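Local coordinates for 5-ketofructose reductase (Gluconobacter sp., PDB 7COK) that reduces 5-ketofructose, probably to fructose with a nicotinamide cofactor, as a novel class of the shikimate dehydrogenase family, at the interface of chains A and B. Residues are numbered along the deposited sequence; one frame, centred on the assembly and turned at random. Chains: chain A/B, 5-ketofructose reductase.

The interface of chains A and B. Residues chain A 10, 39-41; chain B 10, 39-41.
A:Ile41 and B:Ile41 meet tip to tip on the two-fold axis of an interface between identical chains of this shikimate dehydrogenase family enzyme. Each comes from strand 38-44 of its own chain, in the substrate-binding domain. That the pair of chains forms the working dimer is plausible, but the structure alone does not show it.

Apolar packing lies at the centre of this patch. The two CD1 methyls press together at 3.3 Å, tighter than ordinary van der Waals contact. In each isoleucine CG2 lies anti to the backbone N, with CG1 beside that N (chi1 -49° in A:Ile41); this sends CG2 to the leucine of strand 9-15 opposite, while CG1, with its own turn at chi2, carries CD1 to its twin. B:Ile41 CG2 rests against both methyls of A:Leu10, 3.7 Å from CD1, the side chains crossing obliquely; A:Ile41 CG2 meets both methyls of B:Leu10 in the same way, 3.8 Å from CD1.

Polar contacts flank this packing. A:Arg39 NH1 donates to the main-chain carbonyl O of B:Tyr40 at 2.8 Å in a bent bond, arriving from above the carbonyl plane, off the lone pairs, with the oxygen slightly tilted from the guanidinium plane. The twin bond, from B:Arg39 NH1 to A:Tyr40 O at 2.9 Å, is weak. The arginines differ in shape: A:Arg39 bends at chi3 (78°), whereas B:Arg39 runs extended from CG to NE. The two side chains run antiparallel alongside one another, their guanidinium planes turned 42° apart, and A:Arg39 NH2 packs 3.6 Å from B:Arg39 CG. With A:Arg39 NH2 and B:Arg39 NE 4.3 Å apart, the like charges may disfavour one another slightly. B:Ile41 CD1 covers one face of the A:Arg39 guanidinium near its rim. A leucine in place of A:Arg39 removes the NH1 donor and would probably leave the B:Tyr40 carbonyl without its partner across the interface and the B:Ile41 methyl with less to pack on.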
# COMPACT_ATOMS: atom_id res chain seq x y z
N LEU A 10 -1.78 -6.46 -3.15
CA LEU A 10 -2.21 -5.26 -2.45
C LEU A 10 -3.70 -5.28 -2.21
O LEU A 10 -4.49 -5.57 -3.12
CB LEU A 10 -1.83 -4.00 -3.23
CG LEU A 10 -0.31 -3.84 -3.45
CD1 LEU A 10 -0.04 -2.66 -4.37
CD2 LEU A 10 0.43 -3.71 -2.11
N ARG A 39 -0.38 -7.39 1.49
CA ARG A 39 -0.36 -6.24 2.38
C ARG A 39 -1.74 -5.62 2.42
O ARG A 39 -2.48 -5.69 1.46
CB ARG A 39 0.64 -5.21 1.86
CG ARG A 39 2.06 -5.75 1.71
CD ARG A 39 3.01 -4.67 1.25
NE ARG A 39 3.35 -3.83 2.39
CZ ARG A 39 4.26 -2.87 2.38
NH1 ARG A 39 4.94 -2.59 1.28
NH2 ARG A 39 4.47 -2.19 3.49
N TYR A 40 -2.05 -4.97 3.54
CA TYR A 40 -3.28 -4.22 3.71
C TYR A 40 -2.88 -2.79 3.98
O TYR A 40 -2.25 -2.49 5.01
CB TYR A 40 -4.04 -4.79 4.90
CG TYR A 40 -5.45 -4.25 5.08
CD1 TYR A 40 -5.68 -3.03 5.74
CD2 TYR A 40 -6.55 -4.96 4.63
CE1 TYR A 40 -6.97 -2.56 5.94
CE2 TYR A 40 -7.84 -4.48 4.82
CZ TYR A 40 -8.04 -3.28 5.49
OH TYR A 40 -9.34 -2.81 5.70
N ILE A 41 -3.28 -1.89 3.08
CA ILE A 41 -2.91 -0.49 3.14
C ILE A 41 -4.08 0.37 3.67
O ILE A 41 -5.07 0.58 2.96
CB ILE A 41 -2.42 0.03 1.75
CG1 ILE A 41 -1.36 -0.93 1.11
CG2 ILE A 41 -1.93 1.46 1.85
CD1 ILE A 41 -0.18 -1.32 1.98
N LEU B 10 2.48 6.92 3.92
CA LEU B 10 2.49 6.13 2.69
C LEU B 10 3.44 6.70 1.63
O LEU B 10 3.39 7.88 1.31
CB LEU B 10 1.08 5.95 2.11
CG LEU B 10 0.12 5.20 3.04
CD1 LEU B 10 -1.22 5.12 2.33
CD2 LEU B 10 0.62 3.80 3.42
N ARG B 39 5.48 3.21 5.16
CA ARG B 39 5.46 2.03 4.28
C ARG B 39 5.79 2.46 2.87
O ARG B 39 5.45 3.57 2.48
CB ARG B 39 4.06 1.42 4.26
CG ARG B 39 3.75 0.71 5.55
CD ARG B 39 2.30 0.31 5.63
NE ARG B 39 2.16 -0.63 6.73
CZ ARG B 39 1.34 -1.67 6.74
NH1 ARG B 39 0.53 -1.89 5.70
NH2 ARG B 39 1.36 -2.49 7.79
N TYR B 40 6.42 1.56 2.12
CA TYR B 40 6.73 1.78 0.71
C TYR B 40 5.98 0.72 -0.09
O TYR B 40 6.26 -0.48 0.01
CB TYR B 40 8.23 1.61 0.50
CG TYR B 40 8.74 1.96 -0.89
CD1 TYR B 40 8.63 1.05 -1.95
CD2 TYR B 40 9.37 3.19 -1.12
CE1 TYR B 40 9.13 1.39 -3.21
CE2 TYR B 40 9.88 3.53 -2.37
CZ TYR B 40 9.75 2.63 -3.40
OH TYR B 40 10.25 3.00 -4.62
N ILE B 41 5.05 1.19 -0.90
CA ILE B 41 4.17 0.32 -1.68
C ILE B 41 4.65 0.15 -3.14
O ILE B 41 4.59 1.09 -3.94
CB ILE B 41 2.72 0.88 -1.66
CG1 ILE B 41 2.26 1.24 -0.23
CG2 ILE B 41 1.79 -0.12 -2.33
CD1 ILE B 41 2.49 0.19 0.83